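Local coordinates for OmpT protein (Vibrio cholerae serotype O1, PDB 6EHD) that probably forms a beta-barrel channel through the outer membrane by which ions and small solutes diffuse without strict specificity, at residues E20-E25 with Y101-T106; G107-T112 with T213-E218; A249-V254 with D265-Y270; Y289-T294 with K310-N315. The protein carries 1 engineered substitution. All coordinates share one frame; numbering follows the deposited sequence.

How the contacts relate
The four contacts belong to one porin barrel and follow one another along the chain. Contacts 1 and 2, with centres 19 Å apart, use adjoining halves of one long loop (101-106 and 107-112), pressed against strand 9-24 and strand 208-221. Contact 3 pairs strands 245-258 and 263-276, its centre 13 Å from those of contacts 1 and 2, and Glu252 binds the loop at Gly105 and Thr106. Contact 4, its centre 10 Å from that of contact 3, continues the wall through strands 281-291 and 314-324 and leads into a small extra sheet; Glu25 of contact 1 bonds to Asn315 N. The wall and the loop are thus tied together, consistent with a loop that narrows the channel.

Contact 1 of 4, residues E20-E25 with Y101-T106; sequences ELKFLE and YFFGGT
Glu20 and Lys22 of strand 9-24 both run past the ring of Phe102 in the direction opposite to that ring. The carboxylate of Glu20 is turned 53° from the ring plane, and its CD lies 3.8 Å from Phe102 CE1. Lys22 reaches the same ring atom with its hydrocarbon part, CG standing 4.0 Å from Phe102 CE1. Beyond that point the lysine bends (chi3 76°), which places CE on the side nearer Phe103. Leu24 meets the second aromatic obliquely, its CD2 branch 3.8 Å from Phe103 CE1. Phe102 also packs on its neighbour, its CB 3.7 Å above the plane of the Phe103 ring and over its centre.

Polar traffic across the contact passes through water. One water donates to Glu20 OE2 at 2.7 Å and also to Tyr101 O. A second accepts from Lys22 NZ at 2.8 Å and donates to Phe102 O at 2.9 Å. Glu20 OE2 has a further partner in Tyr284 OH, while Glu286 takes the amides of Tyr101 and Phe103, tying the loop to another part of the barrel wall.

No direct hydrogen bond joins the two segments, so van der Waals contact with the rings and two water bridges hold them: the Lys22 methylenes and Leu24 pack against the rings, Glu20 sets its carboxylate carbon beside Phe102, and the charged ends reach the loop carbonyls through water.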
# COMPACT_ATOMS: atom_id res chain seq x y z
N GLU A 20 -2.19 11.94 -14.76
CA GLU A 20 -2.85 12.44 -13.51
C GLU A 20 -2.47 13.93 -13.27
O GLU A 20 -1.28 14.31 -13.46
CB GLU A 20 -2.40 11.55 -12.30
CG GLU A 20 -3.02 10.12 -12.45
CD GLU A 20 -2.72 9.11 -11.30
OE1 GLU A 20 -1.69 9.26 -10.68
OE2 GLU A 20 -3.44 8.08 -11.20
N LEU A 21 -3.47 14.72 -12.89
CA LEU A 21 -3.32 16.13 -12.50
C LEU A 21 -3.76 16.24 -11.05
O LEU A 21 -4.88 15.78 -10.72
CB LEU A 21 -4.25 16.95 -13.34
CG LEU A 21 -3.90 16.93 -14.85
CD1 LEU A 21 -4.57 15.78 -15.60
CD2 LEU A 21 -4.29 18.25 -15.54
N LYS A 22 -2.88 16.81 -10.21
CA LYS A 22 -3.15 16.99 -8.77
C LYS A 22 -3.19 18.50 -8.38
O LYS A 22 -2.29 19.28 -8.81
CB LYS A 22 -2.15 16.24 -7.94
CG LYS A 22 -2.37 14.72 -8.02
CD LYS A 22 -1.31 13.93 -7.25
CE LYS A 22 -1.54 13.96 -5.76
NZ LYS A 22 -0.56 13.05 -5.14
N PHE A 23 -4.24 18.89 -7.62
CA PHE A 23 -4.43 20.30 -7.19
C PHE A 23 -4.42 20.32 -5.67
O PHE A 23 -5.43 19.98 -5.03
CB PHE A 23 -5.73 20.87 -7.71
CG PHE A 23 -5.94 20.75 -9.23
CD1 PHE A 23 -6.29 19.52 -9.80
CD2 PHE A 23 -5.86 21.89 -10.06
CE1 PHE A 23 -6.48 19.39 -11.20
CE2 PHE A 23 -6.02 21.78 -11.44
CZ PHE A 23 -6.34 20.53 -12.04
N LEU A 24 -3.27 20.58 -5.09
CA LEU A 24 -3.10 20.52 -3.62
C LEU A 24 -3.26 21.95 -3.03
O LEU A 24 -2.74 22.89 -3.59
CB LEU A 24 -1.77 19.92 -3.23
CG LEU A 24 -1.42 18.49 -3.70
CD1 LEU A 24 -0.07 18.07 -3.13
CD2 LEU A 24 -2.57 17.55 -3.32
N GLU A 25 -4.02 22.10 -1.95
CA GLU A 25 -4.15 23.43 -1.22
C GLU A 25 -2.85 24.25 -1.25
O GLU A 25 -1.80 23.75 -0.79
CB GLU A 25 -4.50 23.23 0.26
CG GLU A 25 -5.02 24.49 0.97
CD GLU A 25 -6.39 24.97 0.49
OE1 GLU A 25 -6.52 25.84 -0.39
OE2 GLU A 25 -7.39 24.50 1.00
N TYR A 101 -8.41 6.74 -5.10
CA TYR A 101 -7.42 6.79 -6.20
C TYR A 101 -6.25 7.76 -5.91
O TYR A 101 -5.23 7.65 -6.55
CB TYR A 101 -8.11 7.21 -7.50
CG TYR A 101 -8.73 6.12 -8.25
CD1 TYR A 101 -7.99 5.41 -9.18
CD2 TYR A 101 -10.08 5.79 -8.09
CE1 TYR A 101 -8.58 4.30 -9.84
CE2 TYR A 101 -10.67 4.74 -8.80
CZ TYR A 101 -9.90 4.01 -9.71
OH TYR A 101 -10.46 2.92 -10.41
N PHE A 102 -6.34 8.68 -4.92
CA PHE A 102 -5.35 9.71 -4.62
C PHE A 102 -4.97 9.99 -3.17
O PHE A 102 -3.79 10.04 -2.83
CB PHE A 102 -5.72 11.09 -5.25
CG PHE A 102 -5.69 11.17 -6.75
CD1 PHE A 102 -4.52 11.26 -7.40
CD2 PHE A 102 -6.92 11.12 -7.48
CE1 PHE A 102 -4.50 11.37 -8.82
CE2 PHE A 102 -6.90 11.29 -8.89
CZ PHE A 102 -5.68 11.40 -9.52
N PHE A 103 -5.95 10.16 -2.28
CA PHE A 103 -5.69 10.83 -0.98
C PHE A 103 -5.79 9.96 0.29
O PHE A 103 -5.31 10.34 1.33
CB PHE A 103 -6.61 12.05 -0.83
CG PHE A 103 -6.46 13.09 -1.96
CD1 PHE A 103 -5.18 13.65 -2.19
CD2 PHE A 103 -7.53 13.42 -2.79
CE1 PHE A 103 -4.99 14.58 -3.27
CE2 PHE A 103 -7.34 14.32 -3.85
CZ PHE A 103 -6.07 14.91 -4.05
N GLY A 104 -6.52 8.84 0.21
CA GLY A 104 -6.66 7.92 1.39
C GLY A 104 -5.51 7.00 1.64
O GLY A 104 -4.51 7.02 0.89
N GLY A 105 -5.65 6.19 2.70
CA GLY A 105 -4.62 5.30 3.26
C GLY A 105 -3.99 5.82 4.55
O GLY A 105 -3.03 5.21 5.04
N THR A 106 -4.45 6.97 5.08
CA THR A 106 -3.74 7.56 6.23
C THR A 106 -3.86 6.67 7.48
O THR A 106 -2.99 6.77 8.37
CB THR A 106 -4.24 8.94 6.67
OG1 THR A 106 -5.62 8.90 7.06
CG2 THR A 106 -4.10 9.94 5.44
O HOH W 1 -4.45 6.63 -9.13
O HOH W 2 -1.88 10.60 -4.93

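Contact 2 of 4, residues G107-T112 with T213-E218; sequences GLRYGT and TYYNAE. With C8E ((hydroxyethyloxy)tri(ethyloxy)octane), chain K; C8E ((hydroxyethyloxy)tri(ethyloxy)octane), chain J.
The loop folded into the porin barrel meets the wall where Leu108, Arg109 and Tyr110 lie against the inward-facing Tyr215 of strand 208-221. The backbone of the loop crosses the tyrosine ring on one face, with Arg109 N 3.6 Å above the plane and over its centre. Chi1 of Tyr215, at -118°, is not staggered, and its CB sits 3.3 Å from Gly107 O, a sign of close packing. Further out, Tyr215 OH comes 3.7 Å from Tyr110 CB and is hydrogen-bonded to Tyr152 OH. Leu108 crosses Thr213 at about a right angle, its CD2 3.8 Å from Thr213 CG2. On the other flank of the ring, Arg109 CB rests 3.9 Å from Ala217 CB, while the guanidinium leads away to a salt bridge with Glu230. A water donates to both Gly107 O (2.8 Å) and Thr213 O (2.9 Å). Tyr214 points away from the loop, and a detergent ether oxygen lies over one face of its ring.

No direct hydrogen bond crosses the contact. Arg109 N has no hydrogen-bond acceptor in the model, but its N-H points at the centre of the Tyr215 ring, so the pi face may partly satisfy it.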
# COMPACT_ATOMS: atom_id res chain seq x y z
N GLY A 107 -4.91 5.85 7.56
CA GLY A 107 -5.17 4.97 8.73
C GLY A 107 -4.47 3.60 8.65
O GLY A 107 -4.65 2.72 9.54
N LEU A 108 -3.66 3.36 7.58
CA LEU A 108 -3.01 2.08 7.39
C LEU A 108 -1.55 2.30 7.71
O LEU A 108 -0.91 3.17 7.11
CB LEU A 108 -3.29 1.49 5.99
CG LEU A 108 -4.76 1.44 5.58
CD1 LEU A 108 -4.92 0.91 4.16
CD2 LEU A 108 -5.71 0.62 6.51
N ARG A 109 -1.06 1.64 8.78
CA ARG A 109 0.18 2.11 9.42
C ARG A 109 1.42 1.18 9.22
O ARG A 109 2.40 1.30 9.94
CB ARG A 109 -0.05 2.30 10.93
CG ARG A 109 -1.24 3.18 11.30
CD ARG A 109 -1.31 4.52 10.53
NE ARG A 109 -0.06 5.31 10.70
CZ ARG A 109 0.59 5.98 9.75
NH1 ARG A 109 0.13 6.08 8.50
NH2 ARG A 109 1.75 6.61 10.05
N TYR A 110 1.37 0.26 8.26
CA TYR A 110 2.45 -0.73 8.03
C TYR A 110 3.72 -0.10 7.33
O TYR A 110 4.81 -0.71 7.40
CB TYR A 110 1.96 -1.90 7.13
CG TYR A 110 1.44 -1.50 5.76
CD1 TYR A 110 0.09 -1.12 5.56
CD2 TYR A 110 2.29 -1.42 4.65
CE1 TYR A 110 -0.36 -0.66 4.31
CE2 TYR A 110 1.86 -0.96 3.41
CZ TYR A 110 0.53 -0.59 3.23
OH TYR A 110 0.15 -0.15 1.97
N GLY A 111 3.54 1.01 6.59
CA GLY A 111 4.48 1.49 5.59
C GLY A 111 5.37 2.63 6.04
O GLY A 111 6.13 3.20 5.24
N THR A 112 5.24 3.01 7.29
CA THR A 112 5.90 4.25 7.80
C THR A 112 7.43 4.30 7.54
O THR A 112 7.94 5.36 7.15
CB THR A 112 5.60 4.42 9.30
OG1 THR A 112 4.21 4.21 9.47
CG2 THR A 112 6.03 5.83 9.85
N THR A 213 -11.47 -0.71 8.99
CA THR A 213 -10.18 -1.21 9.46
C THR A 213 -9.74 -0.45 10.74
O THR A 213 -9.78 0.82 10.80
CB THR A 213 -9.03 -1.04 8.43
OG1 THR A 213 -9.31 -1.76 7.21
CG2 THR A 213 -7.65 -1.42 9.03
N TYR A 214 -9.37 -1.25 11.78
CA TYR A 214 -8.65 -0.74 12.92
C TYR A 214 -7.15 -1.02 12.77
O TYR A 214 -6.76 -2.18 12.47
CB TYR A 214 -9.18 -1.45 14.18
CG TYR A 214 -10.62 -1.29 14.61
CD1 TYR A 214 -11.39 -0.17 14.25
CD2 TYR A 214 -11.19 -2.16 15.58
CE1 TYR A 214 -12.73 -0.01 14.64
CE2 TYR A 214 -12.48 -1.95 16.04
CZ TYR A 214 -13.23 -0.82 15.64
OH TYR A 214 -14.52 -0.59 16.14
N TYR A 215 -6.27 -0.08 13.05
CA TYR A 215 -4.83 -0.31 13.04
C TYR A 215 -4.23 0.30 14.36
O TYR A 215 -4.64 1.37 14.83
CB TYR A 215 -4.07 0.40 11.78
CG TYR A 215 -3.37 -0.52 10.83
CD1 TYR A 215 -2.08 -1.07 11.17
CD2 TYR A 215 -3.91 -0.88 9.60
CE1 TYR A 215 -1.42 -1.94 10.32
CE2 TYR A 215 -3.26 -1.74 8.72
CZ TYR A 215 -2.03 -2.33 9.08
OH TYR A 215 -1.37 -3.22 8.23
N ASN A 216 -3.26 -0.38 14.92
CA ASN A 216 -2.35 0.19 15.91
C ASN A 216 -0.91 0.09 15.37
O ASN A 216 -0.54 -0.91 14.74
CB ASN A 216 -2.36 -0.56 17.26
CG ASN A 216 -3.49 -0.09 18.25
OD1 ASN A 216 -4.02 1.09 18.25
ND2 ASN A 216 -3.82 -1.00 19.16
N ALA A 217 -0.10 1.07 15.74
CA ALA A 217 1.34 0.94 15.54
C ALA A 217 2.09 1.56 16.73
O ALA A 217 1.56 2.46 17.39
CB ALA A 217 1.83 1.57 14.26
N GLU A 218 3.30 1.03 16.93
CA GLU A 218 4.26 1.58 17.97
C GLU A 218 5.60 1.79 17.35
O GLU A 218 6.16 0.86 16.73
CB GLU A 218 4.42 0.61 19.20
CG GLU A 218 5.39 1.22 20.29
CD GLU A 218 5.19 0.54 21.64
OE1 GLU A 218 4.19 0.89 22.31
OE2 GLU A 218 6.03 -0.28 22.05
C1 C8E K . -5.34 -10.60 19.64
C2 C8E K . -3.86 -10.58 19.98
C3 C8E K . -3.32 -9.17 19.97
C4 C8E K . -1.90 -9.17 19.50
C5 C8E K . -1.32 -7.83 19.72
C6 C8E K . 0.08 -7.73 19.20
C7 C8E K . 0.42 -6.27 19.25
C8 C8E K . 1.81 -5.89 18.77
O9 C8E K . 1.79 -4.45 18.80
C10 C8E K . 1.46 -3.81 17.58
C11 C8E K . 0.65 -2.55 17.84
O12 C8E K . 1.34 -1.74 18.78
C1 C8E J . -8.18 -11.09 19.24
C2 C8E J . -7.97 -10.90 17.76
C3 C8E J . -9.24 -11.28 17.02
C4 C8E J . -9.43 -10.44 15.78
C5 C8E J . -10.20 -11.19 14.71
C6 C8E J . -11.41 -10.47 14.18
C7 C8E J . -12.40 -9.92 15.20
C8 C8E J . -13.82 -9.90 14.56
O9 C8E J . -13.76 -9.12 13.39
C10 C8E J . -14.96 -8.68 12.77
C11 C8E J . -14.48 -7.63 11.78
O12 C8E J . -14.64 -6.32 12.37
C13 C8E J . -13.99 -5.28 11.66
C14 C8E J . -13.62 -4.18 12.62
O15 C8E J . -14.72 -3.38 13.08
C16 C8E J . -15.99 -3.87 13.34
C17 C8E J . -16.66 -2.95 14.34
O18 C8E J . -17.83 -2.35 13.82
C19 C8E J . -18.97 -3.20 13.81
C20 C8E J . -19.93 -2.29 13.09
O21 C8E J . -19.58 -2.00 11.73
O HOH W 3 -7.42 2.37 9.95

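Contact 3 of 4, residues A249-V254 with D265-Y270; sequences AGYEYV and DGTLVY. With C8E ((hydroxyethyloxy)tri(ethyloxy)octane), chain E; C8E ((hydroxyethyloxy)tri(ethyloxy)octane), chain F.
Gly250, Glu252 and Val254 face Tyr270, Leu268 and Gly266 as hydrogen-bonded pairs of an antiparallel hairpin, its strand axes 4.8 Å apart. Each pair exchanges two backbone N-H···O bonds, six in all. The intervening pairs, Tyr251 with Val269 and Tyr253 with Thr267, are non-hydrogen-bonded.

Among side-chain polar contacts, Tyr253 OH donates to Asp265 OD2 at 2.7 Å, meeting the oxygen on its anti side and 32° out of the carboxylate plane. Two waters add bridges on opposite faces of the sheet. One joins Tyr251 OH to Thr267 OG1; the other donates to Glu252 OE2 at 2.7 Å and accepts from Tyr270 OH. Tyr270 OH also bonds to Tyr99 N.

Aromatic and apolar contacts complete the pairing. With CG of Tyr270 between the backbone N and the carbonyl carbon (chi1 61°), its ring lies over Gly250, and Gly250 CA makes a CH-pi contact 3.9 Å from the ring centroid. The glycine has no side chain to hinder this approach. Tyr251 offers its ring edge to Val269, CD1 to CG2 at 3.8 Å. One detergent molecule lies over faces of both Tyr251 and Tyr253, consistent with tyrosines on the membrane-facing side.

Backbone bonds from Ala249, Tyr251 and Tyr253 extend the wall to strand 227-242. From the other edge, Thr267 bonds to Asp291 of strand 281-291 and Asp265 to Thr293, while Glu252 holds Gly105 N and Thr106 OG1 of the loop inside the barrel.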
# COMPACT_ATOMS: atom_id res chain seq x y z
N ALA A 249 -16.30 6.80 -1.17
CA ALA A 249 -16.03 7.81 -0.08
C ALA A 249 -15.39 7.16 1.13
O ALA A 249 -15.52 5.91 1.34
CB ALA A 249 -17.36 8.51 0.33
N GLY A 250 -14.63 7.93 1.90
CA GLY A 250 -14.10 7.39 3.19
C GLY A 250 -13.77 8.47 4.17
O GLY A 250 -13.61 9.67 3.82
N TYR A 251 -13.73 8.03 5.43
CA TYR A 251 -13.35 8.86 6.62
C TYR A 251 -12.26 8.12 7.40
O TYR A 251 -12.42 6.91 7.75
CB TYR A 251 -14.61 9.00 7.52
CG TYR A 251 -14.32 9.64 8.91
CD1 TYR A 251 -14.15 11.03 9.06
CD2 TYR A 251 -14.09 8.84 10.02
CE1 TYR A 251 -13.82 11.60 10.28
CE2 TYR A 251 -13.78 9.40 11.26
CZ TYR A 251 -13.64 10.78 11.39
OH TYR A 251 -13.33 11.33 12.66
N GLU A 252 -11.15 8.81 7.67
CA GLU A 252 -9.99 8.26 8.31
C GLU A 252 -9.56 9.16 9.50
O GLU A 252 -9.33 10.38 9.32
CB GLU A 252 -8.80 8.16 7.31
CG GLU A 252 -9.16 7.31 6.10
CD GLU A 252 -8.13 7.25 4.95
OE1 GLU A 252 -7.14 8.05 4.95
OE2 GLU A 252 -8.25 6.29 4.09
N TYR A 253 -9.45 8.54 10.68
CA TYR A 253 -9.00 9.31 11.89
C TYR A 253 -7.84 8.59 12.58
O TYR A 253 -7.93 7.36 12.83
CB TYR A 253 -10.19 9.42 12.84
CG TYR A 253 -9.85 10.16 14.15
CD1 TYR A 253 -9.66 11.56 14.15
CD2 TYR A 253 -9.53 9.43 15.32
CE1 TYR A 253 -9.31 12.26 15.35
CE2 TYR A 253 -9.19 10.13 16.53
CZ TYR A 253 -9.09 11.52 16.51
OH TYR A 253 -8.67 12.15 17.70
N VAL A 254 -6.75 9.33 12.90
CA VAL A 254 -5.57 8.76 13.49
C VAL A 254 -5.18 9.66 14.73
O VAL A 254 -5.21 10.91 14.62
CB VAL A 254 -4.38 8.69 12.57
CG1 VAL A 254 -3.17 8.05 13.28
CG2 VAL A 254 -4.77 7.92 11.27
N ASP A 265 -3.55 14.60 16.42
CA ASP A 265 -4.47 13.72 15.64
C ASP A 265 -4.59 14.27 14.21
O ASP A 265 -4.14 15.43 13.94
CB ASP A 265 -5.83 13.53 16.33
CG ASP A 265 -6.68 14.79 16.51
OD1 ASP A 265 -6.56 15.76 15.76
OD2 ASP A 265 -7.65 14.66 17.28
N GLY A 266 -5.21 13.48 13.33
CA GLY A 266 -5.38 13.83 11.90
C GLY A 266 -6.63 13.20 11.33
O GLY A 266 -6.97 12.07 11.71
N THR A 267 -7.34 13.96 10.47
CA THR A 267 -8.58 13.55 9.81
C THR A 267 -8.37 13.67 8.29
O THR A 267 -7.82 14.71 7.84
CB THR A 267 -9.71 14.47 10.27
OG1 THR A 267 -9.91 14.29 11.71
CG2 THR A 267 -10.97 14.08 9.62
N LEU A 268 -8.81 12.63 7.55
CA LEU A 268 -8.81 12.69 6.06
C LEU A 268 -10.13 12.19 5.58
O LEU A 268 -10.56 11.08 5.96
CB LEU A 268 -7.58 11.90 5.46
CG LEU A 268 -7.30 11.88 3.95
CD1 LEU A 268 -8.36 11.18 3.15
CD2 LEU A 268 -7.09 13.28 3.39
N VAL A 269 -10.86 12.99 4.77
CA VAL A 269 -12.11 12.55 4.15
C VAL A 269 -11.93 12.63 2.61
O VAL A 269 -11.36 13.62 2.09
CB VAL A 269 -13.32 13.44 4.58
CG1 VAL A 269 -14.58 13.00 3.88
CG2 VAL A 269 -13.54 13.35 6.12
N TYR A 270 -12.46 11.66 1.87
CA TYR A 270 -12.43 11.70 0.39
C TYR A 270 -13.79 11.36 -0.16
O TYR A 270 -14.56 10.58 0.45
CB TYR A 270 -11.26 10.85 -0.23
CG TYR A 270 -11.31 9.36 0.08
CD1 TYR A 270 -12.16 8.46 -0.61
CD2 TYR A 270 -10.55 8.84 1.17
CE1 TYR A 270 -12.19 7.12 -0.25
CE2 TYR A 270 -10.60 7.50 1.55
CZ TYR A 270 -11.44 6.64 0.85
OH TYR A 270 -11.48 5.31 1.25
C1 C8E E . -17.54 1.33 13.01
C2 C8E E . -18.14 2.52 12.28
C3 C8E E . -17.69 3.80 12.95
C4 C8E E . -18.52 5.04 12.58
C5 C8E E . -17.60 6.23 12.33
C6 C8E E . -17.05 7.00 13.50
C7 C8E E . -15.54 6.83 13.77
C8 C8E E . -15.01 7.94 14.70
O9 C8E E . -13.90 7.73 15.60
C10 C8E E . -14.01 7.88 17.01
C11 C8E E . -12.81 8.59 17.54
O12 C8E E . -13.23 9.94 17.38
C13 C8E E . -12.58 11.05 18.01
C14 C8E E . -12.77 12.35 17.21
O15 C8E E . -14.08 12.47 16.61
C16 C8E E . -14.38 13.78 16.04
C17 C8E E . -15.80 13.98 15.47
O18 C8E E . -16.14 12.85 14.67
C19 C8E E . -17.15 12.83 13.63
C20 C8E E . -17.74 11.41 13.55
O21 C8E E . -17.50 10.74 12.32
O9 C8E F . 1.85 17.20 1.15
C10 C8E F . 0.47 17.49 1.13
C11 C8E F . -0.28 16.33 0.50
O12 C8E F . -1.66 16.50 0.85
C13 C8E F . -2.43 15.32 0.69
C14 C8E F . -3.78 15.32 1.40
O15 C8E F . -3.72 15.51 2.85
C16 C8E F . -3.06 14.42 3.48
C17 C8E F . -2.55 14.94 4.79
O18 C8E F . -3.54 14.59 5.73
C19 C8E F . -3.06 13.70 6.72
C20 C8E F . -3.07 14.55 7.95
O21 C8E F . -4.42 14.71 8.35
O HOH W 4 -12.43 13.91 12.89
O HOH W 5 -10.65 5.02 3.76

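Contact 4 of 4, residues Y289-T294 with K310-N315; sequences YGDGTT and KVDSAN. With C8E ((hydroxyethyloxy)tri(ethyloxy)octane), chain F.
Tyr289 and Asp291 both carry CG anti to the backbone N (chi1 171° and -168°), which starts their side chains on the way to Ser313. Asp291 sits at a beta bulge, and Tyr289 two residues before it, in the pair with Asn315. The bulge marks the corner where porin barrel strands 281-291 and 314-324 pass into a small sheet of 293-299, 304-307 and 309-311. The pairs Gly290 with Ala314 and Gly292 with Val311 differ in register by one residue, so that Asp291 faces both Asp312 and Ser313. Ser313 has left-handed helical backbone angles (both phi and psi positive), and Gly292 also has a positive phi, which favours glycine.

Tyr289 OH and Ser313 OG share a 2.9 Å hydrogen bond. Asp291 OD1 accepts from Ser313 N at 2.9 Å, on its anti side and 28° out of the carboxylate plane. Gly290 and Ala314 exchange a pair of backbone bonds, as do Gly292 and Val311. Asp291 OD1 is 4.1 Å from Asp312 OD1, a repulsion that Lys310 NZ, 4.2 Å from Asp291 OD1 and beyond a salt bridge, may offset. Asn315 brings OD1 to the edge of the Tyr289 ring and bonds to Tyr287 OH.

Detergent C20 lies 3.5 Å from Gly292 O. Val311 O is gripped twice, by Gly292 N at 2.9 Å and by Lys310 NZ at 2.7 Å, the two donors arriving from opposite faces of the carbonyl plane.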
# COMPACT_ATOMS: atom_id res chain seq x y z
N TYR A 289 -10.25 16.22 1.74
CA TYR A 289 -10.17 17.24 2.83
C TYR A 289 -9.28 16.68 3.94
O TYR A 289 -9.57 15.54 4.46
CB TYR A 289 -11.57 17.53 3.35
CG TYR A 289 -11.48 18.41 4.61
CD1 TYR A 289 -11.33 19.80 4.50
CD2 TYR A 289 -11.46 17.84 5.87
CE1 TYR A 289 -11.24 20.60 5.66
CE2 TYR A 289 -11.38 18.65 7.05
CZ TYR A 289 -11.28 20.01 6.91
OH TYR A 289 -11.17 20.82 8.05
N GLY A 290 -8.16 17.35 4.26
CA GLY A 290 -7.25 16.93 5.33
C GLY A 290 -7.15 17.99 6.47
O GLY A 290 -7.17 19.18 6.17
N ASP A 291 -7.05 17.55 7.73
CA ASP A 291 -6.79 18.49 8.87
C ASP A 291 -6.01 17.76 9.94
O ASP A 291 -6.51 16.74 10.48
CB ASP A 291 -8.11 19.00 9.40
CG ASP A 291 -7.93 20.20 10.39
OD1 ASP A 291 -7.19 21.10 10.07
OD2 ASP A 291 -8.46 20.12 11.48
N GLY A 292 -4.82 18.29 10.28
CA GLY A 292 -4.03 17.72 11.34
C GLY A 292 -2.80 17.05 10.89
O GLY A 292 -2.24 17.40 9.81
N THR A 293 -2.36 16.06 11.67
CA THR A 293 -1.08 15.39 11.52
C THR A 293 -1.11 13.97 10.89
O THR A 293 -2.04 13.23 11.22
CB THR A 293 -0.49 15.26 12.94
OG1 THR A 293 -0.23 16.60 13.45
CG2 THR A 293 0.79 14.46 12.96
N THR A 294 -0.14 13.66 10.02
CA THR A 294 0.28 12.27 9.71
C THR A 294 1.75 12.10 9.96
O THR A 294 2.50 13.06 9.61
CB THR A 294 -0.11 11.82 8.26
OG1 THR A 294 0.33 10.49 8.00
CG2 THR A 294 0.51 12.71 7.18
N LYS A 310 1.90 18.23 8.68
CA LYS A 310 0.77 18.77 9.32
C LYS A 310 0.10 19.72 8.35
O LYS A 310 0.77 20.55 7.73
CB LYS A 310 1.16 19.50 10.61
CG LYS A 310 -0.02 19.77 11.54
CD LYS A 310 -0.88 20.98 11.22
CE LYS A 310 -2.05 21.08 12.21
NZ LYS A 310 -3.35 21.59 11.66
N VAL A 311 -1.23 19.61 8.22
CA VAL A 311 -1.99 20.51 7.33
C VAL A 311 -3.13 21.13 8.09
O VAL A 311 -3.58 20.59 9.11
CB VAL A 311 -2.49 19.80 6.03
CG1 VAL A 311 -1.34 19.10 5.31
CG2 VAL A 311 -3.61 18.83 6.34
N ASP A 312 -3.58 22.28 7.62
CA ASP A 312 -4.67 23.03 8.22
C ASP A 312 -5.84 23.19 7.31
O ASP A 312 -5.78 24.02 6.35
CB ASP A 312 -4.04 24.45 8.60
CG ASP A 312 -5.01 25.40 9.14
OD1 ASP A 312 -6.11 25.04 9.53
OD2 ASP A 312 -4.70 26.62 9.14
N SER A 313 -6.92 22.44 7.52
CA SER A 313 -8.14 22.54 6.69
C SER A 313 -7.85 22.60 5.19
O SER A 313 -8.33 23.50 4.50
CB SER A 313 -9.03 23.75 7.10
OG SER A 313 -9.76 23.37 8.23
N ALA A 314 -7.07 21.64 4.69
CA ALA A 314 -6.62 21.65 3.27
C ALA A 314 -7.67 20.99 2.31
O ALA A 314 -8.11 19.82 2.61
CB ALA A 314 -5.30 20.96 3.17
N ASN A 315 -8.00 21.68 1.18
CA ASN A 315 -8.92 21.22 0.12
C ASN A 315 -8.05 20.77 -1.05
O ASN A 315 -7.04 21.46 -1.40
CB ASN A 315 -9.87 22.30 -0.31
CG ASN A 315 -10.80 22.70 0.78
OD1 ASN A 315 -11.62 21.92 1.27
ND2 ASN A 315 -10.69 23.98 1.20
O9 C8E F . 1.85 17.20 1.15
C10 C8E F . 0.47 17.49 1.13
C11 C8E F . -0.28 16.33 0.50
O12 C8E F . -1.66 16.50 0.85
C13 C8E F . -2.43 15.32 0.69
C14 C8E F . -3.78 15.32 1.40
O15 C8E F . -3.72 15.51 2.85
C16 C8E F . -3.06 14.42 3.48
C17 C8E F . -2.55 14.94 4.79
O18 C8E F . -3.54 14.59 5.73
C19 C8E F . -3.06 13.70 6.72
C20 C8E F . -3.07 14.55 7.95
O21 C8E F . -4.42 14.71 8.35